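Long-range contacts in histidine acid phosphatase (Hafnia alvei, PDB 4ARU), which belongs to branch 2 of the histidine phosphatase superfamily, enzymes built round a mixed beta sheet flanked by helices: residues Gln93-Thr98 against Ala304-Asn309; Tyr86-Val91 against Asp124-Pro129; Ile15-Gly20 against Gly333-Phe338; Arg22-Met27 against Pro40-Lys45. All blocks are in the same frame, centred on the assembly; numbering follows the deposited sequence.

Contact 1. Residues Gln93-Thr98 against Ala304-Asn309. With TLA (L(+)-tartaric acid), chain B.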
loop_
_atom_site.group_PDB
_atom_site.type_symbol
_atom_site.label_atom_id
_atom_site.label_comp_id
_atom_site.label_asym_id
_atom_site.label_seq_id
_atom_site.Cartn_x
_atom_site.Cartn_y
_atom_site.Cartn_z
ATOM N N GLN A 93 -11.672 8.296 -6.873
ATOM C CA GLN A 93 -12.047 7.482 -7.999
ATOM C C GLN A 93 -11.218 6.193 -8.009
ATOM O O GLN A 93 -11.727 5.075 -8.228
ATOM C CB GLN A 93 -11.885 8.286 -9.308
ATOM C CG GLN A 93 -12.304 7.556 -10.581
ATOM C CD GLN A 93 -11.221 6.769 -11.266
ATOM O OE1 GLN A 93 -10.155 6.580 -10.759
ATOM N NE2 GLN A 93 -11.552 6.279 -12.458
ATOM N N ARG A 94 -9.914 6.314 -7.793
ATOM C CA ARG A 94 -9.016 5.167 -7.972
ATOM C C ARG A 94 -9.348 4.067 -6.966
ATOM O O ARG A 94 -9.233 2.881 -7.302
ATOM C CB ARG A 94 -7.556 5.595 -7.920
ATOM C CG ARG A 94 -7.111 6.303 -6.657
ATOM C CD ARG A 94 -5.637 6.756 -6.810
ATOM N NE ARG A 94 -5.236 7.624 -5.713
ATOM C CZ ARG A 94 -5.345 8.938 -5.714
ATOM N NH1 ARG A 94 -5.868 9.556 -6.763
ATOM N NH2 ARG A 94 -4.969 9.649 -4.663
ATOM N N THR A 95 -9.719 4.441 -5.752
ATOM C CA THR A 95 -10.022 3.468 -4.708
ATOM C C THR A 95 -11.468 2.919 -4.865
ATOM O O THR A 95 -11.669 1.717 -4.731
ATOM C CB THR A 95 -9.829 4.081 -3.293
ATOM O OG1 THR A 95 -10.363 5.399 -3.244
ATOM C CG2 THR A 95 -8.382 4.182 -2.949
ATOM N N ARG A 96 -12.440 3.773 -5.177
ATOM C CA ARG A 96 -13.778 3.280 -5.422
ATOM C C ARG A 96 -13.770 2.293 -6.577
ATOM O O ARG A 96 -14.393 1.215 -6.499
ATOM C CB ARG A 96 -14.759 4.428 -5.687
ATOM C CG ARG A 96 -15.030 5.252 -4.458
ATOM C CD ARG A 96 -16.050 6.352 -4.606
ATOM N NE ARG A 96 -15.522 7.477 -5.387
ATOM C CZ ARG A 96 -15.782 7.713 -6.664
ATOM N NH1 ARG A 96 -16.543 6.904 -7.381
ATOM N NH2 ARG A 96 -15.229 8.771 -7.227
ATOM N N LYS A 97 -13.097 2.617 -7.686
ATOM C CA LYS A 97 -13.114 1.734 -8.817
ATOM C C LYS A 97 -12.311 0.458 -8.541
ATOM O O LYS A 97 -12.599 -0.611 -9.104
ATOM C CB LYS A 97 -12.587 2.444 -10.049
ATOM C CG LYS A 97 -13.466 3.591 -10.474
ATOM C CD LYS A 97 -14.765 3.139 -11.026
ATOM C CE LYS A 97 -15.450 4.322 -11.728
ATOM N NZ LYS A 97 -16.373 3.807 -12.792
ATOM N N THR A 98 -11.290 0.545 -7.713
ATOM C CA THR A 98 -10.614 -0.688 -7.280
ATOM C C THR A 98 -11.599 -1.607 -6.543
ATOM O O THR A 98 -11.622 -2.793 -6.779
ATOM C CB THR A 98 -9.449 -0.344 -6.336
ATOM O OG1 THR A 98 -8.433 0.320 -7.119
ATOM C CG2 THR A 98 -8.842 -1.558 -5.727
ATOM N N ALA A 304 -10.137 -0.671 0.358
ATOM C CA ALA A 304 -9.413 -0.156 -0.808
ATOM C C ALA A 304 -8.824 1.201 -0.455
ATOM O O ALA A 304 -9.513 2.203 -0.389
ATOM C CB ALA A 304 -10.345 -0.029 -2.029
ATOM N N GLY A 305 -7.501 1.179 -0.267
ATOM C CA GLY A 305 -6.746 2.347 0.144
ATOM C C GLY A 305 -5.502 2.613 -0.706
ATOM O O GLY A 305 -5.504 2.429 -1.940
ATOM N N HIS A 306 -4.428 3.006 -0.020
ATOM C CA HIS A 306 -3.263 3.643 -0.622
ATOM C C HIS A 306 -2.002 2.969 -0.117
ATOM O O HIS A 306 -2.010 2.258 0.920
ATOM C CB HIS A 306 -3.211 5.095 -0.260
ATOM C CG HIS A 306 -4.494 5.824 -0.543
ATOM N ND1 HIS A 306 -4.743 6.476 -1.736
ATOM C CD2 HIS A 306 -5.625 5.936 0.191
ATOM C CE1 HIS A 306 -5.947 6.997 -1.699
ATOM N NE2 HIS A 306 -6.500 6.707 -0.536
ATOM N N ASP A 307 -0.932 3.127 -0.902
ATOM C CA ASP A 307 0.363 2.615 -0.449
ATOM C C ASP A 307 0.747 3.109 0.930
ATOM O O ASP A 307 1.260 2.323 1.755
ATOM C CB ASP A 307 1.494 2.863 -1.482
ATOM C CG ASP A 307 1.560 4.270 -2.051
ATOM O OD1 ASP A 307 1.119 5.256 -1.423
ATOM O OD2 ASP A 307 2.201 4.405 -3.156
ATOM N N THR A 308 0.487 4.367 1.225
ATOM C CA THR A 308 0.819 4.891 2.533
ATOM C C THR A 308 0.116 4.187 3.688
ATOM O O THR A 308 0.676 4.027 4.753
ATOM C CB THR A 308 0.568 6.395 2.611
ATOM O OG1 THR A 308 -0.811 6.647 2.370
ATOM C CG2 THR A 308 1.378 7.170 1.577
ATOM N N ASN A 309 -1.102 3.699 3.444
ATOM C CA ASN A 309 -1.876 3.004 4.462
ATOM C C ASN A 309 -1.204 1.656 4.789
ATOM O O ASN A 309 -1.037 1.260 5.971
ATOM C CB ASN A 309 -3.317 2.735 4.023
ATOM C CG ASN A 309 -4.108 3.968 3.687
ATOM O OD1 ASN A 309 -4.698 4.090 2.622
ATOM N ND2 ASN A 309 -4.166 4.901 4.629
HETATM O O1 TLA B . -3.254 9.135 -2.545
HETATM O O11 TLA B . -1.207 9.780 -3.254
HETATM C C1 TLA B . -2.174 8.963 -3.192
HETATM C C2 TLA B . -2.041 7.709 -3.996
HETATM O O2 TLA B . -3.231 6.938 -3.900
HETATM C C3 TLA B . -0.868 6.893 -3.432
HETATM O O3 TLA B . -0.939 6.741 -2.024
HETATM C C4 TLA B . -0.800 5.551 -4.113
HETATM O O4 TLA B . -0.504 5.543 -5.343
HETATM O O41 TLA B . -1.007 4.476 -3.476
#
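R94 and T95 reach H306 in different ways: T95 lays its methyl CG2 over one face of the imidazole, 4.2 Å from the ring centroid in a CH-pi contact, while R94 NH2 comes near the rim at CE1. The same methyl also packs against the carbonyl oxygens of A304 and G305. Tartaric acid then bridges the two segments. R94 NE gives a hydrogen bond to its O2 (2.8 Å) and NH2 one to O1 (2.8 Å), the latter near the guanidinium plane. H306 ND1 shares O2 at 2.7 Å in the plane of its ring, and either partner could be the donor. Next along, D307 N points almost straight at tartaric acid O41 (2.9 Å, 175°), and the ligand's O3 donates to D307 OD1 at 2.6 Å. H306 and D307 form the HD pair of this family, set where strand 300-305 gives way to helix 307-317, with H306 as N-cap. In the second shell, D90 OD2 bonds H306 NE2 and G47 O receives R94 NH1. H306 N is tied to N309 OD1. T95 OG1, set between the backbone N and the carbonyl carbon (chi1 43°), bonds D92 O, and T98 OG1 bonds R94 O at 2.7 Å.

Contact 2. Residues Tyr86-Val91 against Asp124-Pro129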
loop_
_atom_site.group_PDB
_atom_site.type_symbol
_atom_site.label_atom_id
_atom_site.label_comp_id
_atom_site.label_asym_id
_atom_site.label_seq_id
_atom_site.Cartn_x
_atom_site.Cartn_y
_atom_site.Cartn_z
ATOM N N TYR A 86 -17.832 -7.560 1.938
ATOM C CA TYR A 86 -18.007 -6.148 2.156
ATOM C C TYR A 86 -16.791 -5.400 1.724
ATOM O O TYR A 86 -15.690 -5.751 2.080
ATOM C CB TYR A 86 -18.308 -5.867 3.620
ATOM C CG TYR A 86 -18.648 -4.425 3.985
ATOM C CD1 TYR A 86 -17.691 -3.482 4.155
ATOM C CD2 TYR A 86 -19.934 -4.082 4.287
ATOM C CE1 TYR A 86 -18.014 -2.167 4.525
ATOM C CE2 TYR A 86 -20.284 -2.784 4.632
ATOM C CZ TYR A 86 -19.304 -1.828 4.760
ATOM O OH TYR A 86 -19.616 -0.539 5.168
ATOM N N VAL A 87 -16.993 -4.321 0.956
ATOM C CA VAL A 87 -15.950 -3.423 0.525
ATOM C C VAL A 87 -16.134 -2.045 1.134
ATOM O O VAL A 87 -17.170 -1.463 0.985
ATOM C CB VAL A 87 -15.874 -3.274 -1.036
ATOM C CG1 VAL A 87 -14.835 -2.242 -1.389
ATOM C CG2 VAL A 87 -15.603 -4.603 -1.707
ATOM N N TRP A 88 -15.085 -1.542 1.769
ATOM C CA TRP A 88 -14.980 -0.134 2.167
ATOM C C TRP A 88 -13.866 0.507 1.356
ATOM O O TRP A 88 -12.719 0.122 1.506
ATOM C CB TRP A 88 -14.735 0.055 3.662
ATOM C CG TRP A 88 -14.839 1.493 4.051
ATOM C CD1 TRP A 88 -13.811 2.411 4.184
ATOM C CD2 TRP A 88 -16.033 2.244 4.196
ATOM N NE1 TRP A 88 -14.304 3.647 4.446
ATOM C CE2 TRP A 88 -15.656 3.588 4.480
ATOM C CE3 TRP A 88 -17.389 1.919 4.197
ATOM C CZ2 TRP A 88 -16.589 4.595 4.734
ATOM C CZ3 TRP A 88 -18.303 2.915 4.473
ATOM C CH2 TRP A 88 -17.911 4.249 4.683
ATOM N N ALA A 89 -14.193 1.458 0.494
ATOM C CA ALA A 89 -13.203 2.144 -0.306
ATOM C C ALA A 89 -13.052 3.573 0.143
ATOM O O ALA A 89 -14.023 4.194 0.566
ATOM C CB ALA A 89 -13.618 2.153 -1.785
ATOM N N ASP A 90 -11.825 4.101 0.004
ATOM C CA ASP A 90 -11.626 5.525 0.189
ATOM C C ASP A 90 -12.367 6.287 -0.899
ATOM O O ASP A 90 -12.819 5.734 -1.890
ATOM C CB ASP A 90 -10.131 5.879 0.183
ATOM C CG ASP A 90 -9.807 7.220 0.854
ATOM O OD1 ASP A 90 -10.660 7.891 1.462
ATOM O OD2 ASP A 90 -8.595 7.558 0.732
ATOM N N VAL A 91 -12.442 7.587 -0.705
ATOM C CA VAL A 91 -13.287 8.467 -1.497
ATOM C C VAL A 91 -12.869 8.651 -2.951
ATOM O O VAL A 91 -13.710 9.071 -3.759
ATOM C CB VAL A 91 -13.414 9.855 -0.855
ATOM C CG1 VAL A 91 -14.196 9.686 0.396
ATOM C CG2 VAL A 91 -12.090 10.567 -0.595
ATOM N N ASP A 124 -11.746 10.871 4.270
ATOM C CA ASP A 124 -12.305 9.807 5.092
ATOM C C ASP A 124 -11.323 9.601 6.235
ATOM O O ASP A 124 -10.198 9.214 5.959
ATOM C CB ASP A 124 -12.557 8.549 4.234
ATOM C CG ASP A 124 -13.074 7.370 5.030
ATOM O OD1 ASP A 124 -13.049 7.427 6.285
ATOM O OD2 ASP A 124 -13.540 6.401 4.377
ATOM N N PRO A 125 -11.765 9.875 7.481
ATOM C CA PRO A 125 -10.817 9.750 8.595
ATOM C C PRO A 125 -10.302 8.355 8.860
ATOM O O PRO A 125 -9.292 8.171 9.575
ATOM C CB PRO A 125 -11.615 10.233 9.770
ATOM C CG PRO A 125 -13.006 9.783 9.445
ATOM C CD PRO A 125 -13.111 10.174 7.992
ATOM N N LEU A 126 -10.916 7.331 8.263
ATOM C CA LEU A 126 -10.357 5.998 8.375
ATOM C C LEU A 126 -9.035 5.898 7.632
ATOM O O LEU A 126 -8.113 5.219 8.109
ATOM C CB LEU A 126 -11.289 4.954 7.773
ATOM C CG LEU A 126 -10.847 3.507 7.879
ATOM C CD1 LEU A 126 -10.738 3.015 9.316
ATOM C CD2 LEU A 126 -11.830 2.645 7.127
ATOM N N PHE A 127 -8.927 6.584 6.504
ATOM C CA PHE A 127 -7.741 6.543 5.671
ATOM C C PHE A 127 -6.770 7.690 5.956
ATOM O O PHE A 127 -5.538 7.479 5.777
ATOM C CB PHE A 127 -8.091 6.582 4.184
ATOM C CG PHE A 127 -8.857 5.343 3.727
ATOM C CD1 PHE A 127 -8.190 4.185 3.379
ATOM C CD2 PHE A 127 -10.245 5.344 3.661
ATOM C CE1 PHE A 127 -8.870 3.059 3.021
ATOM C CE2 PHE A 127 -10.951 4.223 3.263
ATOM C CZ PHE A 127 -10.248 3.080 2.920
ATOM N N HIS A 128 -7.303 8.851 6.317
ATOM C CA HIS A 128 -6.534 10.076 6.479
ATOM C C HIS A 128 -6.995 10.845 7.719
ATOM O O HIS A 128 -7.593 11.949 7.640
ATOM C CB HIS A 128 -6.620 10.952 5.237
ATOM C CG HIS A 128 -6.035 10.316 4.034
ATOM N ND1 HIS A 128 -6.809 9.717 3.056
ATOM C CD2 HIS A 128 -4.752 10.102 3.675
ATOM C CE1 HIS A 128 -6.026 9.230 2.119
ATOM N NE2 HIS A 128 -4.770 9.447 2.466
ATOM N N PRO A 129 -6.734 10.264 8.919
ATOM C CA PRO A 129 -7.213 10.881 10.145
ATOM C C PRO A 129 -6.583 12.252 10.420
ATOM O O PRO A 129 -7.216 13.146 10.993
ATOM C CB PRO A 129 -6.830 9.880 11.239
ATOM C CG PRO A 129 -5.824 9.001 10.625
ATOM C CD PRO A 129 -6.101 8.943 9.172
HETATM O O HOH W 1 -14.596 6.465 1.949
HETATM O O HOH W 2 -9.587 10.090 2.542
#
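The carboxylate of D90 lies nearly flat on the phenyl ring of F127, the two planes 20° apart; CG anti to the backbone N (chi1 -159°) lays it along the ring, and D90 CB sits over the ring face 3.6 Å from its centroid. D90 OD1 is also 4.4 Å from D124 OD2, a like-charge approach that other bonds probably offset. One is W88 NE1 to D124 OD2, 2.9 Å long, close to the indole plane and on the oxygen's syn lone pair. Water 1 donates to this oxygen too, and to A89 O. Water 2 joins D90 OD1, D124 N and H128 ND1. D124 OD1 accepts from L126 N, closing an Asx turn that fixes the carboxylate. The indole's CD1 edge meets F127 CE2 at 3.5 Å and L126 CD2 at 3.6 Å; the indole and phenyl rings are almost parallel but touch rim to rim. D90 OD2 passes on to H306 NE2, so the contact is second shell to a pocket at the C-terminal ends of parallel strands, the usual place for the site in an alpha/beta fold.

Contact 3. Residues Ile15-Gly20 against Gly333-Phe338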
loop_
_atom_site.group_PDB
_atom_site.type_symbol
_atom_site.label_atom_id
_atom_site.label_comp_id
_atom_site.label_asym_id
_atom_site.label_seq_id
_atom_site.Cartn_x
_atom_site.Cartn_y
_atom_site.Cartn_z
ATOM N N ILE A 15 -8.666 -7.631 4.128
ATOM C CA ILE A 15 -7.721 -7.315 3.112
ATOM C C ILE A 15 -7.554 -5.808 3.028
ATOM O O ILE A 15 -8.549 -5.111 2.823
ATOM C CB ILE A 15 -8.218 -7.827 1.759
ATOM C CG1 ILE A 15 -8.485 -9.350 1.851
ATOM C CG2 ILE A 15 -7.238 -7.508 0.646
ATOM C CD1 ILE A 15 -9.098 -9.949 0.613
ATOM N N LEU A 16 -6.351 -5.303 3.229
ATOM C CA LEU A 16 -6.054 -3.875 3.076
ATOM C C LEU A 16 -5.248 -3.772 1.803
ATOM O O LEU A 16 -4.071 -4.170 1.730
ATOM C CB LEU A 16 -5.280 -3.321 4.300
ATOM C CG LEU A 16 -4.832 -1.886 4.071
ATOM C CD1 LEU A 16 -6.007 -0.921 3.920
ATOM C CD2 LEU A 16 -3.972 -1.411 5.213
ATOM N N SER A 17 -5.914 -3.315 0.748
ATOM C CA SER A 17 -5.365 -3.317 -0.586
ATOM C C SER A 17 -4.994 -1.928 -1.051
ATOM O O SER A 17 -5.773 -0.992 -0.866
ATOM C CB SER A 17 -6.395 -3.850 -1.575
ATOM O OG SER A 17 -5.841 -4.037 -2.860
ATOM N N ARG A 18 -3.869 -1.782 -1.739
ATOM C CA ARG A 18 -3.654 -0.562 -2.522
ATOM C C ARG A 18 -4.568 -0.599 -3.722
ATOM O O ARG A 18 -4.869 -1.665 -4.272
ATOM C CB ARG A 18 -2.225 -0.472 -2.978
ATOM C CG ARG A 18 -1.831 0.830 -3.669
ATOM C CD ARG A 18 -0.356 0.863 -4.007
ATOM N NE ARG A 18 -0.059 2.103 -4.712
ATOM C CZ ARG A 18 0.884 2.271 -5.608
ATOM N NH1 ARG A 18 1.761 1.313 -5.888
ATOM N NH2 ARG A 18 0.986 3.432 -6.241
ATOM N N HIS A 19 -4.994 0.569 -4.174
ATOM C CA HIS A 19 -5.676 0.647 -5.457
ATOM C C HIS A 19 -4.823 0.170 -6.617
ATOM O O HIS A 19 -3.616 -0.081 -6.511
ATOM C CB HIS A 19 -6.105 2.102 -5.742
ATOM C CG HIS A 19 -4.975 3.066 -5.751
ATOM N ND1 HIS A 19 -4.017 3.132 -6.738
ATOM C CD2 HIS A 19 -4.627 3.987 -4.823
ATOM C CE1 HIS A 19 -3.120 4.053 -6.419
ATOM N NE2 HIS A 19 -3.486 4.600 -5.270
ATOM N N GLY A 20 -5.471 0.013 -7.748
ATOM C CA GLY A 20 -4.811 -0.414 -8.939
ATOM C C GLY A 20 -4.001 0.642 -9.681
ATOM O O GLY A 20 -3.818 1.748 -9.249
ATOM N N GLY A 333 -2.398 -2.721 -6.461
ATOM C CA GLY A 333 -3.185 -3.878 -6.139
ATOM C C GLY A 333 -2.599 -4.825 -5.103
ATOM O O GLY A 333 -3.209 -5.846 -4.770
ATOM N N GLY A 334 -1.420 -4.518 -4.572
ATOM C CA GLY A 334 -0.840 -5.355 -3.506
ATOM C C GLY A 334 -1.580 -5.130 -2.213
ATOM O O GLY A 334 -2.030 -4.026 -1.942
ATOM N N ALA A 335 -1.728 -6.171 -1.409
ATOM C CA ALA A 335 -2.549 -6.063 -0.257
ATOM C C ALA A 335 -1.981 -6.836 0.935
ATOM O O ALA A 335 -1.435 -7.958 0.740
ATOM C CB ALA A 335 -3.933 -6.570 -0.560
ATOM N N LEU A 336 -2.175 -6.286 2.131
ATOM C CA LEU A 336 -2.000 -7.054 3.330
ATOM C C LEU A 336 -3.272 -7.851 3.572
ATOM O O LEU A 336 -4.393 -7.280 3.728
ATOM C CB LEU A 336 -1.770 -6.166 4.544
ATOM C CG LEU A 336 -0.424 -5.463 4.586
ATOM C CD1 LEU A 336 -0.442 -4.422 5.704
ATOM C CD2 LEU A 336 0.687 -6.509 4.755
ATOM N N VAL A 337 -3.128 -9.142 3.687
ATOM C CA VAL A 337 -4.233 -10.046 3.901
ATOM C C VAL A 337 -4.071 -10.614 5.284
ATOM O O VAL A 337 -3.174 -11.421 5.553
ATOM C CB VAL A 337 -4.275 -11.164 2.850
ATOM C CG1 VAL A 337 -5.446 -12.093 3.109
ATOM C CG2 VAL A 337 -4.312 -10.573 1.421
ATOM N N PHE A 338 -4.983 -10.232 6.141
ATOM C CA PHE A 338 -5.046 -10.690 7.530
ATOM C C PHE A 338 -6.088 -11.786 7.645
ATOM O O PHE A 338 -7.250 -11.572 7.278
ATOM C CB PHE A 338 -5.428 -9.571 8.491
ATOM C CG PHE A 338 -4.460 -8.450 8.568
ATOM C CD1 PHE A 338 -4.456 -7.417 7.644
ATOM C CD2 PHE A 338 -3.649 -8.340 9.709
ATOM C CE1 PHE A 338 -3.561 -6.399 7.757
ATOM C CE2 PHE A 338 -2.777 -7.261 9.846
ATOM C CZ PHE A 338 -2.724 -6.310 8.825
HETATM O O HOH W 3 -5.681 -6.611 -3.980
#
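I15, S17, A335 and V337 send their side chains to one face of the sheet, L16 and L336 to the other. The strands run antiparallel (176°) in the central sheet of the alpha/beta domain, with helix 51-70 packed on the first face through Y64 and F68, and helix 307-317 on the second through I313. On the first face the A335 methyl is the hub: I15 CG2, anti to its own backbone N, comes to 3.6 Å from A335 CB, and S17 CB lies 3.8 Å from the same methyl. I15 CG1 and V337 CG1 meet more loosely. L16 and L336 form the hydrogen-bonded pair between these, L16 N giving to L336 O at 2.8 Å and L336 N returning a bond to L16 O. Beyond them R18 N bonds G334 O, while G333 N reaches H19 O from above the carbonyl plane (2.9 Å). R18 runs out fully extended to T330 O, E222 and the tartaric acid. H19 is steered by ND1 to G20 O, which leaves NE2 for the tartaric acid. S17 OG, anti to its backbone N, bonds R18 O and accepts from water 3 (2.8 Å), whose other bond goes to G333 O at 2.7 Å.

Contact 4. Residues Arg22-Met27 against Pro40-Lys45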
loop_
_atom_site.group_PDB
_atom_site.type_symbol
_atom_site.label_atom_id
_atom_site.label_comp_id
_atom_site.label_asym_id
_atom_site.label_seq_id
_atom_site.Cartn_x
_atom_site.Cartn_y
_atom_site.Cartn_z
ATOM N N ARG A 22 -2.712 3.467 -11.716
ATOM C CA ARG A 22 -3.251 4.790 -11.960
ATOM C C ARG A 22 -2.282 5.645 -12.739
ATOM O O ARG A 22 -1.059 5.395 -12.743
ATOM C CB ARG A 22 -3.476 5.459 -10.617
ATOM C CG ARG A 22 -2.259 5.574 -9.696
ATOM C CD ARG A 22 -2.336 6.690 -8.644
ATOM N NE ARG A 22 -1.159 6.718 -7.783
ATOM C CZ ARG A 22 0.022 7.236 -8.120
ATOM N NH1 ARG A 22 0.170 7.788 -9.317
ATOM N NH2 ARG A 22 1.050 7.203 -7.268
ATOM N N ALA A 23 -2.822 6.688 -13.337
ATOM C CA ALA A 23 -2.004 7.762 -13.870
ATOM C C ALA A 23 -1.306 8.480 -12.692
ATOM O O ALA A 23 -1.745 8.437 -11.533
ATOM C CB ALA A 23 -2.848 8.730 -14.643
ATOM N N PRO A 24 -0.226 9.199 -12.987
ATOM C CA PRO A 24 0.399 10.016 -11.962
ATOM C C PRO A 24 -0.613 10.919 -11.273
ATOM O O PRO A 24 -1.502 11.460 -11.942
ATOM C CB PRO A 24 1.421 10.839 -12.762
ATOM C CG PRO A 24 1.779 9.950 -13.930
ATOM C CD PRO A 24 0.464 9.301 -14.274
ATOM N N THR A 25 -0.478 11.119 -9.966
ATOM C CA THR A 25 -1.392 11.946 -9.196
ATOM C C THR A 25 -1.227 13.419 -9.611
ATOM O O THR A 25 -2.184 14.189 -9.697
ATOM C CB THR A 25 -1.157 11.786 -7.673
ATOM O OG1 THR A 25 -1.015 10.388 -7.332
ATOM C CG2 THR A 25 -2.317 12.341 -6.926
ATOM N N LYS A 26 0.012 13.779 -9.858
ATOM C CA LYS A 26 0.312 15.092 -10.405
ATOM C C LYS A 26 1.557 15.014 -11.258
ATOM O O LYS A 26 2.399 14.131 -11.104
ATOM C CB LYS A 26 0.466 16.129 -9.291
ATOM C CG LYS A 26 1.526 15.833 -8.304
ATOM C CD LYS A 26 1.614 16.954 -7.262
ATOM C CE LYS A 26 2.568 16.604 -6.169
ATOM N NZ LYS A 26 2.779 17.738 -5.220
ATOM N N MET A 27 1.656 15.972 -12.169
ATOM C CA MET A 27 2.876 16.141 -12.941
ATOM C C MET A 27 3.310 17.587 -12.770
ATOM O O MET A 27 2.751 18.512 -13.372
ATOM C CB MET A 27 2.651 15.760 -14.400
ATOM C CG MET A 27 3.871 15.851 -15.332
ATOM S SD MET A 27 5.257 14.811 -14.856
ATOM C CE MET A 27 4.776 13.153 -15.317
ATOM N N PRO A 40 5.041 10.624 -21.151
ATOM C CA PRO A 40 3.981 10.094 -22.021
ATOM C C PRO A 40 2.587 10.455 -21.474
ATOM O O PRO A 40 2.391 10.552 -20.255
ATOM C CB PRO A 40 4.251 8.583 -22.012
ATOM C CG PRO A 40 5.031 8.332 -20.793
ATOM C CD PRO A 40 5.923 9.544 -20.674
ATOM N N GLU A 41 1.639 10.667 -22.364
ATOM C CA GLU A 41 0.266 10.963 -21.946
ATOM C C GLU A 41 -0.443 9.690 -21.525
ATOM O O GLU A 41 -0.399 8.670 -22.231
ATOM C CB GLU A 41 -0.528 11.713 -23.026
ATOM C CG GLU A 41 -0.350 13.245 -22.991
ATOM C CD GLU A 41 -1.017 13.922 -21.770
ATOM O OE1 GLU A 41 -0.391 14.005 -20.668
ATOM O OE2 GLU A 41 -2.178 14.402 -21.912
ATOM N N TRP A 42 -1.123 9.760 -20.371
ATOM C CA TRP A 42 -1.952 8.655 -19.876
ATOM C C TRP A 42 -3.369 8.757 -20.444
ATOM O O TRP A 42 -3.807 9.830 -20.882
ATOM C CB TRP A 42 -1.976 8.678 -18.346
ATOM C CG TRP A 42 -0.719 8.126 -17.805
ATOM C CD1 TRP A 42 0.542 8.704 -17.838
ATOM C CD2 TRP A 42 -0.553 6.875 -17.164
ATOM N NE1 TRP A 42 1.457 7.876 -17.259
ATOM C CE2 TRP A 42 0.816 6.740 -16.842
ATOM C CE3 TRP A 42 -1.426 5.859 -16.805
ATOM C CZ2 TRP A 42 1.313 5.616 -16.194
ATOM C CZ3 TRP A 42 -0.921 4.737 -16.172
ATOM C CH2 TRP A 42 0.422 4.617 -15.893
ATOM N N PRO A 43 -4.104 7.637 -20.460
ATOM C CA PRO A 43 -5.405 7.619 -21.127
ATOM C C PRO A 43 -6.570 7.992 -20.206
ATOM O O PRO A 43 -7.725 7.867 -20.615
ATOM C CB PRO A 43 -5.528 6.174 -21.575
ATOM C CG PRO A 43 -4.849 5.445 -20.490
ATOM C CD PRO A 43 -3.638 6.274 -20.158
ATOM N N VAL A 44 -6.252 8.502 -19.014
ATOM C CA VAL A 44 -7.240 8.952 -18.062
ATOM C C VAL A 44 -6.666 10.184 -17.376
ATOM O O VAL A 44 -5.484 10.475 -17.461
ATOM C CB VAL A 44 -7.514 7.891 -16.967
ATOM C CG1 VAL A 44 -8.122 6.626 -17.564
ATOM C CG2 VAL A 44 -6.273 7.542 -16.176
ATOM N N LYS A 45 -7.557 10.868 -16.688
ATOM C CA LYS A 45 -7.207 11.998 -15.858
ATOM C C LYS A 45 -6.134 11.644 -14.859
ATOM O O LYS A 45 -6.084 10.537 -14.330
ATOM C CB LYS A 45 -8.470 12.433 -15.141
ATOM C CG LYS A 45 -8.339 13.697 -14.310
ATOM C CD LYS A 45 -9.655 14.074 -13.723
ATOM C CE LYS A 45 -9.474 15.258 -12.787
ATOM N NZ LYS A 45 -10.774 15.608 -12.222
#
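R22 meets W42 through its backbone: R22 O stands 3.5 Å from W42 CZ3, approaching the indole obliquely, and this buried carbonyl has no partner in the model. R22, A23 and P24 close the RHGXRXP signature of the histidine acid phosphatases, and here the last three residues of that motif are covered by the loop that leads to helix 51-70. The side chain of R22 goes the other way. It hands NH1 to A23 O at 3.0 Å (158°), a bond that folds the guanidinium back over its own loop, and gives NE to the tartaric acid. A23 then lies on the indole with its CA over the six-membered ring, 3.9 Å from the centroid, in a CH-pi contact. Its methyl drops into a corner made by three residues: A23 CB is 3.8 Å from W42 CB, 3.9 Å from V44 CG2 and 3.7 Å from K45 O. The backbone of A23 is hydrogen-bonded to Y48, a second point on the same loop. The indole, turned this way by CG anti to the carbonyl carbon (chi1 -77°), also touches E227 of helix 213-229 and the loop residues Q230 and M232. P24 follows on the same face of the tryptophan, beside A23. Its CD sits over the five-membered ring, 3.5 Å from the centroid and 13° off the normal, with P24 CG 3.9 Å from W42 NE1.

Contacts 1, 2 and 3 are buried and share one sheet: strand 300-305 lies between strands 9-18 and 85-89, so contact 1 sits between the other two and touches both. Contact 3 is regular strand pairing, whereas contacts 1 and 2 are made where strands end in turns and a helix start. Tartaric acid bridges contact 1, which has no direct hydrogen bond across its segments; contact 2 has one, and two waters besides. Contact 4 is partly buried, its centre about 19 Å from the centre of the chain, and rests on CH-pi and apolar contact, with no hydrogen bond between residues 22-27 and 40-45. R22 NE still bonds the tartaric acid, and R22 CD packs on R94 CD of contact 1 at 3.8 Å.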